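Local coordinates for chorismate mutase (Helicobacter pylori, PDB 6AL9) that catalyses the rearrangement of chorismate to prephenate, as an all-helical chorismate mutase of the AroQ (type II) class, at the interface of chains A and B. Coordinates in Å, arbitrary orientation; residue numbers count along the deposited sequence, not the author numbering. Chains: chain A/B, Chorismate mutase.

Contact 1: the interface of chains A and B. Residues chain A 27, 78-79, 82; chain B 67, 71, 74-75, 78.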
loop_
_atom_site.group_PDB
_atom_site.type_symbol
_atom_site.label_atom_id
_atom_site.label_comp_id
_atom_site.label_asym_id
_atom_site.label_seq_id
_atom_site.Cartn_x
_atom_site.Cartn_y
_atom_site.Cartn_z
ATOM N N LEU A 27 -1.517 4.620 -4.993
ATOM C CA LEU A 27 -2.198 3.354 -5.334
ATOM C C LEU A 27 -3.202 3.543 -6.476
ATOM O O LEU A 27 -3.344 2.694 -7.347
ATOM C CB LEU A 27 -2.872 2.755 -4.100
ATOM C CG LEU A 27 -3.655 1.465 -4.369
ATOM C CD1 LEU A 27 -2.698 0.324 -4.691
ATOM C CD2 LEU A 27 -4.516 1.157 -3.149
ATOM N N GLU A 78 -1.381 -8.212 -1.258
ATOM C CA GLU A 78 -2.641 -7.508 -1.291
ATOM C C GLU A 78 -2.714 -6.518 -2.460
ATOM O O GLU A 78 -3.718 -6.451 -3.181
ATOM C CB GLU A 78 -2.803 -6.759 0.036
ATOM C CG GLU A 78 -4.122 -6.008 0.192
ATOM C CD GLU A 78 -5.357 -6.895 -0.003
ATOM O OE1 GLU A 78 -6.405 -6.350 -0.429
ATOM O OE2 GLU A 78 -5.266 -8.123 0.259
ATOM N N VAL A 79 -1.635 -5.757 -2.643
ATOM C CA VAL A 79 -1.486 -4.891 -3.825
ATOM C C VAL A 79 -1.683 -5.648 -5.152
ATOM O O VAL A 79 -2.396 -5.156 -6.038
ATOM C CB VAL A 79 -0.117 -4.193 -3.843
ATOM C CG1 VAL A 79 0.103 -3.452 -5.152
ATOM C CG2 VAL A 79 -0.023 -3.203 -2.699
ATOM N N ILE A 82 -5.387 -6.720 -5.354
ATOM C CA ILE A 82 -6.152 -5.557 -5.758
ATOM C C ILE A 82 -5.981 -5.276 -7.244
ATOM O O ILE A 82 -6.935 -5.074 -7.927
ATOM C CB ILE A 82 -5.735 -4.312 -4.992
ATOM C CG1 ILE A 82 -6.247 -4.384 -3.557
ATOM C CG2 ILE A 82 -6.298 -3.079 -5.672
ATOM C CD1 ILE A 82 -5.653 -3.308 -2.660
ATOM N N LEU B 67 -9.918 4.189 -7.090
ATOM C CA LEU B 67 -10.121 3.674 -5.741
ATOM C C LEU B 67 -11.588 3.853 -5.400
ATOM O O LEU B 67 -12.177 4.866 -5.740
ATOM C CB LEU B 67 -9.260 4.414 -4.711
ATOM C CG LEU B 67 -7.736 4.280 -4.795
ATOM C CD1 LEU B 67 -7.078 4.854 -3.544
ATOM C CD2 LEU B 67 -7.306 2.845 -5.042
ATOM N N ILE B 71 -11.796 -1.213 -2.279
ATOM C CA ILE B 71 -10.372 -1.280 -2.608
ATOM C C ILE B 71 -9.532 -0.680 -1.475
ATOM O O ILE B 71 -8.474 -1.205 -1.157
ATOM C CB ILE B 71 -10.060 -0.535 -3.932
ATOM C CG1 ILE B 71 -10.681 -1.275 -5.124
ATOM C CG2 ILE B 71 -8.560 -0.398 -4.130
ATOM C CD1 ILE B 71 -10.603 -0.521 -6.449
ATOM N N GLY B 74 -9.620 -3.163 1.573
ATOM C CA GLY B 74 -8.651 -4.231 1.397
ATOM C C GLY B 74 -7.232 -3.729 1.572
ATOM O O GLY B 74 -6.450 -4.284 2.346
ATOM N N PHE B 75 -6.888 -2.683 0.841
ATOM C CA PHE B 75 -5.586 -2.087 1.007
ATOM C C PHE B 75 -5.221 -1.830 2.493
ATOM O O PHE B 75 -4.169 -2.263 2.987
ATOM C CB PHE B 75 -5.509 -0.791 0.220
ATOM C CG PHE B 75 -4.120 -0.213 0.139
ATOM C CD1 PHE B 75 -3.116 -0.896 -0.514
ATOM C CD2 PHE B 75 -3.830 1.012 0.714
ATOM C CE1 PHE B 75 -1.832 -0.363 -0.620
ATOM C CE2 PHE B 75 -2.557 1.545 0.633
ATOM C CZ PHE B 75 -1.550 0.861 -0.041
ATOM N N GLU B 78 -4.659 -4.572 5.271
ATOM C CA GLU B 78 -3.308 -5.098 5.266
ATOM C C GLU B 78 -2.325 -4.109 5.885
ATOM O O GLU B 78 -1.498 -4.490 6.746
ATOM C CB GLU B 78 -2.904 -5.429 3.839
ATOM C CG GLU B 78 -1.517 -6.012 3.688
ATOM C CD GLU B 78 -1.323 -7.319 4.441
ATOM O OE1 GLU B 78 -0.150 -7.675 4.689
ATOM O OE2 GLU B 78 -2.321 -8.001 4.770
#
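A:Leu27 and B:Phe75 meet where helix 8-40 and helix 69-92 of chain A face helix 69-93 of chain B, all with regular helical backbone, while B:Leu67 joins from the extended loop (phi -68°, psi 140°) ahead of the last helix. A:Leu27 and B:Phe75 reach toward each other, tip to tip: methyl CD2 of A:Leu27 lies over one face of the B:Phe75 ring, off toward the rim, 3.7 Å from the ring centroid, a CH-pi contact. The A:Leu27 CG is anti to the backbone N (chi1 178°), which sends the branch toward the ring. The same CD2 touches CD2 of B:Leu67 at 3.8 Å, their side chains crossing at about a right angle. A:Val79 CG2 sits at the edge of the phenyl ring, in its plane, 4.0 Å from B:Phe75 CE1. A:Ile82 is beta-branched: CD1 packs 3.8 Å from B:Phe75 CB, and CG2 lies 3.8 Å from B:Ile71 CG2. Beyond this apolar patch A:Glu78 and B:Glu78 slide past each other in opposite directions on their methylenes, with A:Glu78 CG 3.9 Å from B:Glu78 CB. Their OE2 atoms, A:Glu78 to B:Glu78, are 5.4 Å apart, which may make the pair mildly repulsive. B:Gly74, lacking a side chain, lets A:Glu78 OE1 come within 3.4 Å of its carbonyl C without a hydrogen bond. The patch lies where the subunits' C-terminal helices pack beside the long N-terminal helix of chain A.

Contact 2: the interface of chains A and B. Residues chain A 23, 26-27, 30, 75-76; chain B 19, 22-23, 26, 75.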
loop_
_atom_site.group_PDB
_atom_site.type_symbol
_atom_site.label_atom_id
_atom_site.label_comp_id
_atom_site.label_asym_id
_atom_site.label_seq_id
_atom_site.Cartn_x
_atom_site.Cartn_y
_atom_site.Cartn_z
ATOM N N LEU A 23 -0.251 7.788 -0.078
ATOM C CA LEU A 23 -0.214 6.346 -0.309
ATOM C C LEU A 23 -1.438 5.927 -1.157
ATOM O O LEU A 23 -1.348 5.150 -2.112
ATOM C CB LEU A 23 -0.239 5.644 1.046
ATOM C CG LEU A 23 0.392 4.267 1.240
ATOM C CD1 LEU A 23 1.849 4.185 0.810
ATOM C CD2 LEU A 23 0.267 3.886 2.697
ATOM N N LEU A 26 -0.917 7.357 -4.684
ATOM C CA LEU A 26 0.016 6.477 -5.412
ATOM C C LEU A 26 -0.656 5.160 -5.836
ATOM O O LEU A 26 -0.415 4.653 -6.921
ATOM C CB LEU A 26 1.273 6.166 -4.594
ATOM C CG LEU A 26 2.359 7.234 -4.448
ATOM C CD1 LEU A 26 3.507 6.663 -3.642
ATOM C CD2 LEU A 26 2.899 7.755 -5.777
ATOM N N LEU A 27 -1.517 4.620 -4.993
ATOM C CA LEU A 27 -2.198 3.354 -5.334
ATOM C C LEU A 27 -3.202 3.543 -6.476
ATOM O O LEU A 27 -3.344 2.694 -7.347
ATOM C CB LEU A 27 -2.872 2.755 -4.100
ATOM C CG LEU A 27 -3.655 1.465 -4.369
ATOM C CD1 LEU A 27 -2.698 0.324 -4.691
ATOM C CD2 LEU A 27 -4.516 1.157 -3.149
ATOM N N ARG A 30 -1.317 3.638 -9.614
ATOM C CA ARG A 30 -0.771 2.329 -9.938
ATOM C C ARG A 30 -1.845 1.445 -10.553
ATOM O O ARG A 30 -1.539 0.597 -11.420
ATOM C CB ARG A 30 -0.167 1.672 -8.697
ATOM C CG ARG A 30 0.679 0.446 -8.973
ATOM C CD ARG A 30 0.912 -0.344 -7.691
ATOM N NE ARG A 30 2.025 -1.273 -7.802
ATOM C CZ ARG A 30 1.939 -2.483 -8.342
ATOM N NH1 ARG A 30 0.783 -2.941 -8.840
ATOM N NH2 ARG A 30 3.024 -3.243 -8.389
ATOM N N PHE A 75 2.325 -6.867 2.228
ATOM C CA PHE A 75 1.850 -5.698 1.538
ATOM C C PHE A 75 1.512 -6.002 0.075
ATOM O O PHE A 75 0.378 -5.782 -0.365
ATOM C CB PHE A 75 2.884 -4.608 1.621
ATOM C CG PHE A 75 2.417 -3.284 1.087
ATOM C CD1 PHE A 75 1.364 -2.614 1.677
ATOM C CD2 PHE A 75 3.071 -2.687 0.034
ATOM C CE1 PHE A 75 0.948 -1.377 1.196
ATOM C CE2 PHE A 75 2.664 -1.466 -0.466
ATOM C CZ PHE A 75 1.605 -0.807 0.120
ATOM N N TYR A 76 2.486 -6.518 -0.672
ATOM C CA TYR A 76 2.332 -6.651 -2.105
ATOM C C TYR A 76 1.429 -7.784 -2.513
ATOM O O TYR A 76 0.827 -7.706 -3.572
ATOM C CB TYR A 76 3.689 -6.692 -2.838
ATOM C CG TYR A 76 4.123 -5.288 -3.181
ATOM C CD1 TYR A 76 3.573 -4.624 -4.265
ATOM C CD2 TYR A 76 4.996 -4.586 -2.361
ATOM C CE1 TYR A 76 3.912 -3.317 -4.548
ATOM C CE2 TYR A 76 5.346 -3.288 -2.653
ATOM C CZ TYR A 76 4.789 -2.661 -3.749
ATOM O OH TYR A 76 5.112 -1.359 -4.050
ATOM N N LEU B 19 6.477 3.797 -9.002
ATOM C CA LEU B 19 5.379 3.790 -8.034
ATOM C C LEU B 19 5.711 2.929 -6.843
ATOM O O LEU B 19 5.525 3.334 -5.716
ATOM C CB LEU B 19 4.086 3.283 -8.679
ATOM C CG LEU B 19 3.228 4.445 -9.190
ATOM C CD1 LEU B 19 2.260 4.024 -10.273
ATOM C CD2 LEU B 19 2.461 5.055 -8.035
ATOM N N GLU B 22 8.276 4.517 -4.449
ATOM C CA GLU B 22 7.610 5.513 -3.623
ATOM C C GLU B 22 6.663 4.895 -2.583
ATOM O O GLU B 22 6.633 5.296 -1.433
ATOM C CB GLU B 22 6.836 6.494 -4.503
ATOM C CG GLU B 22 7.745 7.393 -5.330
ATOM C CD GLU B 22 7.000 8.551 -5.986
ATOM O OE1 GLU B 22 6.939 8.572 -7.242
ATOM O OE2 GLU B 22 6.479 9.433 -5.249
ATOM N N LEU B 23 5.897 3.910 -3.006
ATOM C CA LEU B 23 4.921 3.263 -2.146
ATOM C C LEU B 23 5.615 2.547 -1.019
ATOM O O LEU B 23 5.175 2.592 0.127
ATOM C CB LEU B 23 4.147 2.238 -2.980
ATOM C CG LEU B 23 2.640 2.039 -2.794
ATOM C CD1 LEU B 23 1.835 3.322 -2.872
ATOM C CD2 LEU B 23 2.166 1.088 -3.895
ATOM N N LEU B 26 7.130 5.236 1.270
ATOM C CA LEU B 26 6.077 5.825 2.107
ATOM C C LEU B 26 5.624 4.866 3.185
ATOM O O LEU B 26 5.353 5.289 4.294
ATOM C CB LEU B 26 4.858 6.256 1.289
ATOM C CG LEU B 26 4.932 7.555 0.505
ATOM C CD1 LEU B 26 3.582 7.786 -0.159
ATOM C CD2 LEU B 26 5.263 8.713 1.417
ATOM N N PHE B 75 -6.888 -2.683 0.841
ATOM C CA PHE B 75 -5.586 -2.087 1.007
ATOM C C PHE B 75 -5.221 -1.830 2.493
ATOM O O PHE B 75 -4.169 -2.263 2.987
ATOM C CB PHE B 75 -5.509 -0.791 0.220
ATOM C CG PHE B 75 -4.120 -0.213 0.139
ATOM C CD1 PHE B 75 -3.116 -0.896 -0.514
ATOM C CD2 PHE B 75 -3.830 1.012 0.714
ATOM C CE1 PHE B 75 -1.832 -0.363 -0.620
ATOM C CE2 PHE B 75 -2.557 1.545 0.633
ATOM C CZ PHE B 75 -1.550 0.861 -0.041
#
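A:Leu26 and B:Leu23 pack in the leucine-rich seam between the long N-terminal helices of an AroQ-type chorismate mutase, helix 8-40 of chain A and helix 9-41 of chain B. Among the aliphatic contacts, B:Leu23 CD1 presses against A:Leu26 CB at 3.4 Å, a tight fit. The CG of A:Leu26 stands anti to its carbonyl carbon (chi1 -76°), and its two methyls turn to different neighbours: CD1 meets CB of B:Glu22 at 3.4 Å, the side chains crossing at about a right angle, and also touches CD1 of B:Leu26, whereas CD2 meets CD2 of B:Leu19 at 3.5 Å as those chains run past each other in opposite directions. Glutamate suits this margin because its methylene can pack while its carboxylate extends onward. A:Leu23 CD1 likewise passes B:Leu26, 3.7 Å from its CB, and B:Leu19 CD1 rests 3.5 Å from A:Arg30 CA.

The aromatic contact joins the same residue of both subunits, as befits a two-fold interface, and comes from helix 69-92 of chain A and helix 69-93 of chain B. A:Phe75 and B:Phe75 meet rim to rim in a tilted edge-to-face pair, planes 61° apart, with A:Phe75 CE1 3.5 Å from B:Phe75 CE1. Leucine also borders this pair, with A:Leu23 CG 4.1 Å from B:Phe75 CE2.

Contact 3: the interface of chains A and B. Residues chain A 59, 62, 64-65, 67, 72; chain B 21, 24-25, 28.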
loop_
_atom_site.group_PDB
_atom_site.type_symbol
_atom_site.label_atom_id
_atom_site.label_comp_id
_atom_site.label_asym_id
_atom_site.label_seq_id
_atom_site.Cartn_x
_atom_site.Cartn_y
_atom_site.Cartn_z
ATOM N N LEU A 59 12.445 -4.999 -4.792
ATOM C CA LEU A 59 12.145 -4.183 -3.589
ATOM C C LEU A 59 12.870 -4.656 -2.322
ATOM O O LEU A 59 13.263 -3.843 -1.488
ATOM C CB LEU A 59 10.636 -4.101 -3.341
ATOM C CG LEU A 59 9.885 -3.316 -4.410
ATOM C CD1 LEU A 59 8.399 -3.598 -4.457
ATOM C CD2 LEU A 59 10.123 -1.826 -4.205
ATOM N N ARG A 62 16.355 -3.065 -1.549
ATOM C CA ARG A 62 16.497 -1.643 -1.205
ATOM C C ARG A 62 16.761 -1.436 0.284
ATOM O O ARG A 62 16.524 -2.331 1.073
ATOM C CB ARG A 62 15.243 -0.883 -1.628
ATOM C CG ARG A 62 14.902 -1.097 -3.086
ATOM C CD ARG A 62 13.670 -0.341 -3.483
ATOM N NE ARG A 62 13.939 1.079 -3.655
ATOM C CZ ARG A 62 13.187 2.058 -3.153
ATOM N NH1 ARG A 62 12.097 1.791 -2.436
ATOM N NH2 ARG A 62 13.516 3.324 -3.374
ATOM N N PHE A 64 15.795 -0.033 3.761
ATOM C CA PHE A 64 14.653 0.421 4.556
ATOM C C PHE A 64 15.015 0.430 6.038
ATOM O O PHE A 64 15.741 -0.434 6.490
ATOM C CB PHE A 64 13.462 -0.518 4.375
ATOM C CG PHE A 64 12.920 -0.561 2.988
ATOM C CD1 PHE A 64 12.386 0.574 2.404
ATOM C CD2 PHE A 64 12.913 -1.743 2.266
ATOM C CE1 PHE A 64 11.879 0.539 1.128
ATOM C CE2 PHE A 64 12.395 -1.783 0.978
ATOM C CZ PHE A 64 11.864 -0.642 0.421
ATOM N N LYS A 65 14.463 1.375 6.796
ATOM C CA LYS A 65 14.529 1.320 8.250
ATOM C C LYS A 65 13.777 0.113 8.842
ATOM O O LYS A 65 14.274 -0.548 9.753
ATOM C CB LYS A 65 13.972 2.613 8.845
ATOM C CG LYS A 65 14.804 3.856 8.536
ATOM C CD LYS A 65 14.558 4.974 9.546
ATOM C CE LYS A 65 15.334 4.751 10.846
ATOM N NZ LYS A 65 14.802 5.550 11.995
ATOM N N LEU A 67 10.949 -1.956 6.865
ATOM C CA LEU A 67 10.420 -2.968 5.964
ATOM C C LEU A 67 11.420 -4.111 5.879
ATOM O O LEU A 67 12.624 -3.887 5.839
ATOM C CB LEU A 67 10.200 -2.421 4.565
ATOM C CG LEU A 67 9.185 -1.309 4.348
ATOM C CD1 LEU A 67 8.912 -1.150 2.848
ATOM C CD2 LEU A 67 7.891 -1.591 5.110
ATOM N N LEU A 72 6.938 -6.700 3.169
ATOM C CA LEU A 72 6.739 -6.408 1.755
ATOM C C LEU A 72 5.879 -7.496 1.105
ATOM O O LEU A 72 4.995 -7.200 0.301
ATOM C CB LEU A 72 8.084 -6.346 1.008
ATOM C CG LEU A 72 8.875 -5.044 1.044
ATOM C CD1 LEU A 72 10.293 -5.304 0.570
ATOM C CD2 LEU A 72 8.227 -3.987 0.182
ATOM N N ASN B 21 8.701 1.965 -5.705
ATOM C CA ASN B 21 9.734 2.634 -4.876
ATOM C C ASN B 21 9.134 3.654 -3.930
ATOM O O ASN B 21 9.432 3.659 -2.741
ATOM C CB ASN B 21 10.760 3.365 -5.745
ATOM C CG ASN B 21 11.672 2.413 -6.544
ATOM O OD1 ASN B 21 11.644 1.187 -6.413
ATOM N ND2 ASN B 21 12.471 3.001 -7.388
ATOM N N SER B 24 6.703 1.866 -1.356
ATOM C CA SER B 24 7.587 1.232 -0.374
ATOM C C SER B 24 8.176 2.244 0.588
ATOM O O SER B 24 8.194 2.010 1.786
ATOM C CB SER B 24 8.794 0.585 -1.082
ATOM O OG SER B 24 8.395 -0.522 -1.823
ATOM N N ASP B 25 8.754 3.314 0.045
ATOM C CA ASP B 25 9.377 4.319 0.900
ATOM C C ASP B 25 8.322 4.948 1.800
ATOM O O ASP B 25 8.583 5.167 2.977
ATOM C CB ASP B 25 10.099 5.392 0.093
ATOM C CG ASP B 25 11.405 4.887 -0.550
ATOM O OD1 ASP B 25 12.084 3.988 0.005
ATOM O OD2 ASP B 25 11.755 5.395 -1.645
ATOM N N ASP B 28 7.478 2.532 4.595
ATOM C CA ASP B 28 8.571 2.563 5.536
ATOM C C ASP B 28 8.473 3.750 6.503
ATOM O O ASP B 28 8.671 3.598 7.705
ATOM C CB ASP B 28 9.896 2.587 4.766
ATOM C CG ASP B 28 11.064 2.059 5.592
ATOM O OD1 ASP B 28 10.896 1.020 6.263
ATOM O OD2 ASP B 28 12.151 2.672 5.551
#
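A:Arg62 bends at chi3 (76°) to bring its guanidinium to B:Asn21 and B:Asp25, while B:Asp28 has CG anti to its backbone N (chi1 -157°), directing its carboxylate at the backbone of A:Lys65 and A:Leu67. In this AroQ-type chorismate mutase, the contact clasps the loop between helices 49-60 and 69-92 of chain A to helix 9-41 of chain B. A:Arg62 NH2 forms a salt bridge and hydrogen bond with B:Asp25 OD2 at 3.2 Å; the acceptor lies near the guanidinium plane, while the donor approaches the syn side of the carboxylate from 25° out of its plane. The flat guanidinium also stacks nearly parallel on the B:Asn21 side-chain amide. Arginine can therefore use both edge and face.

Aspartate suits the loop contact because its two oxygens can receive two backbone N-H groups. B:Asp28 OD2 accepts from A:Lys65 N at 2.9 Å through its syn lone pair, and OD1 accepts from A:Leu67 N at 3.0 Å, nearly along the C-O axis. Between the polar clusters, A:Phe64 CZ, the tip of the ring, meets B:Ser24 CB at 3.6 Å; a small serine lets the tip come close to the helix. Within chain A, A:Leu67 CD1 lies over the centre of the A:Phe64 ring on the side turned toward the partner helix, wedged between ring and helix.

Contact 4: the interface of chains A and B. Residues chain A 30, 33-34, 37, 51; chain B 12-13, 15-16, 19.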
loop_
_atom_site.group_PDB
_atom_site.type_symbol
_atom_site.label_atom_id
_atom_site.label_comp_id
_atom_site.label_asym_id
_atom_site.label_seq_id
_atom_site.Cartn_x
_atom_site.Cartn_y
_atom_site.Cartn_z
ATOM N N ARG A 30 -1.317 3.638 -9.614
ATOM C CA ARG A 30 -0.771 2.329 -9.938
ATOM C C ARG A 30 -1.845 1.445 -10.553
ATOM O O ARG A 30 -1.539 0.597 -11.420
ATOM C CB ARG A 30 -0.167 1.672 -8.697
ATOM C CG ARG A 30 0.679 0.446 -8.973
ATOM C CD ARG A 30 0.912 -0.344 -7.691
ATOM N NE ARG A 30 2.025 -1.273 -7.802
ATOM C CZ ARG A 30 1.939 -2.483 -8.342
ATOM N NH1 ARG A 30 0.783 -2.941 -8.840
ATOM N NH2 ARG A 30 3.024 -3.243 -8.389
ATOM N N ILE A 33 -2.098 2.689 -14.310
ATOM C CA ILE A 33 -1.083 2.057 -15.126
ATOM C C ILE A 33 -1.386 0.582 -15.366
ATOM O O ILE A 33 -1.160 0.087 -16.458
ATOM C CB ILE A 33 0.319 2.181 -14.490
ATOM C CG1 ILE A 33 0.780 3.620 -14.510
ATOM C CG2 ILE A 33 1.362 1.381 -15.280
ATOM C CD1 ILE A 33 2.033 3.798 -13.697
ATOM N N ALA A 34 -1.885 -0.130 -14.360
ATOM C CA ALA A 34 -2.303 -1.517 -14.591
ATOM C C ALA A 34 -3.495 -1.613 -15.548
ATOM O O ALA A 34 -3.668 -2.615 -16.248
ATOM C CB ALA A 34 -2.613 -2.235 -13.275
ATOM N N ILE A 37 -1.937 -1.433 -18.897
ATOM C CA ILE A 37 -1.313 -2.707 -19.178
ATOM C C ILE A 37 -2.370 -3.721 -19.596
ATOM O O ILE A 37 -2.169 -4.454 -20.545
ATOM C CB ILE A 37 -0.519 -3.247 -17.965
ATOM C CG1 ILE A 37 0.758 -2.429 -17.738
ATOM C CG2 ILE A 37 -0.137 -4.693 -18.179
ATOM C CD1 ILE A 37 1.456 -2.665 -16.414
ATOM N N ARG A 51 6.828 -11.823 -12.951
ATOM C CA ARG A 51 6.841 -10.379 -12.676
ATOM C C ARG A 51 6.596 -10.042 -11.183
ATOM O O ARG A 51 7.315 -9.214 -10.620
ATOM C CB ARG A 51 5.799 -9.666 -13.568
ATOM C CG ARG A 51 5.563 -8.183 -13.292
ATOM C CD ARG A 51 6.755 -7.304 -13.661
ATOM N NE ARG A 51 6.478 -5.889 -13.403
ATOM C CZ ARG A 51 7.395 -4.954 -13.161
ATOM N NH1 ARG A 51 8.685 -5.247 -13.133
ATOM N NH2 ARG A 51 7.020 -3.707 -12.934
ATOM N N LEU B 12 5.397 1.146 -19.248
ATOM C CA LEU B 12 4.385 1.067 -18.219
ATOM C C LEU B 12 4.944 0.372 -16.988
ATOM O O LEU B 12 4.630 0.745 -15.882
ATOM C CB LEU B 12 3.158 0.328 -18.724
ATOM C CG LEU B 12 2.396 1.068 -19.833
ATOM C CD1 LEU B 12 1.330 0.180 -20.451
ATOM C CD2 LEU B 12 1.783 2.369 -19.353
ATOM N N ARG B 13 5.787 -0.633 -17.180
ATOM C CA ARG B 13 6.319 -1.396 -16.068
ATOM C C ARG B 13 7.395 -0.650 -15.322
ATOM O O ARG B 13 7.553 -0.842 -14.119
ATOM C CB ARG B 13 6.869 -2.725 -16.548
ATOM C CG ARG B 13 5.780 -3.762 -16.716
ATOM C CD ARG B 13 6.381 -5.104 -17.107
ATOM N NE ARG B 13 5.523 -6.207 -16.694
ATOM C CZ ARG B 13 5.518 -7.402 -17.277
ATOM N NH1 ARG B 13 4.691 -8.355 -16.864
ATOM N NH2 ARG B 13 6.318 -7.641 -18.302
ATOM N N GLU B 15 7.070 2.465 -14.940
ATOM C CA GLU B 15 6.285 3.428 -14.200
ATOM C C GLU B 15 5.714 2.825 -12.915
ATOM O O GLU B 15 5.803 3.423 -11.833
ATOM C CB GLU B 15 5.175 3.977 -15.082
ATOM C CG GLU B 15 5.721 4.934 -16.136
ATOM C CD GLU B 15 4.755 6.023 -16.552
ATOM O OE1 GLU B 15 4.025 6.528 -15.674
ATOM O OE2 GLU B 15 4.749 6.375 -17.757
ATOM N N ILE B 16 5.131 1.634 -13.051
ATOM C CA ILE B 16 4.856 0.761 -11.884
ATOM C C ILE B 16 6.038 0.698 -10.902
ATOM O O ILE B 16 5.869 0.902 -9.720
ATOM C CB ILE B 16 4.559 -0.679 -12.344
ATOM C CG1 ILE B 16 3.240 -0.737 -13.122
ATOM C CG2 ILE B 16 4.585 -1.662 -11.188
ATOM C CD1 ILE B 16 1.975 -0.557 -12.321
ATOM N N LEU B 19 6.477 3.797 -9.002
ATOM C CA LEU B 19 5.379 3.790 -8.034
ATOM C C LEU B 19 5.711 2.929 -6.843
ATOM O O LEU B 19 5.525 3.334 -5.716
ATOM C CB LEU B 19 4.086 3.283 -8.679
ATOM C CG LEU B 19 3.228 4.445 -9.190
ATOM C CD1 LEU B 19 2.260 4.024 -10.273
ATOM C CD2 LEU B 19 2.461 5.055 -8.035
#
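At the active-site flank of the AroQ dimer, the N-terminal helix 9-41 of chain B meets helices 8-40 and 49-60 of chain A, and A:Ile33 on helix 8-40 packs against B:Glu15, B:Ile16 and B:Leu19. A:Ile33 has CG1 anti to its carbonyl carbon (chi1 -68°), and its branches diverge to separate neighbours. CD1 meets B:Leu19 CD1 tip to tip at 3.4 Å, a tight packing, and also abuts CB of B:Glu15. CG2 lies 3.6 Å from B:Ile16 CG1, with these isoleucines sliding past each other. Further along, A:Ile37 CG1 packs 3.8 Å from B:Leu12 CB. Branched aliphatic residues suit such a helix pair by filling grooves with several methyls.

A:Arg30 adds its aliphatic stem, placing CG 3.7 Å from B:Ile16 CD1. A:Arg51, on helix 49-60, and B:Arg13 run past each other in opposite directions, their guanidinium planes 50° apart; B:Arg13 CD lies over one face of the A:Arg51 guanidinium, offset toward its rim. A:Arg51 NH2 is 3.1 Å from B:Arg13 O, but its N-H points elsewhere and no hydrogen bond forms. A:Arg30 and A:Arg51 line the p-hydroxybenzoic acid pocket, and B:Arg13 has been seen to bind pyruvate in a structure of this protein, so this packing probably helps build the ligand site from both subunits.

Contact 2 lies at the middle of the set, its C-alpha centre about 9 Å from that of contact 1 and about 11 Å from those of contacts 3 and 4. It shares A:Leu27 and B:Phe75 with contact 1, and A:Arg30 and B:Leu19 with contact 4. The C-alpha centres of contacts 3 and 4 are about 18 Å apart; both use helix 9-41 of chain B, as does contact 2. That helix thus joins a polar loop clasp, an apolar centre and a ligand-site flank. Two-fold symmetry repeats each contact with the chains exchanged, consistent with the intertwined AroQ dimer and its two composite active sites.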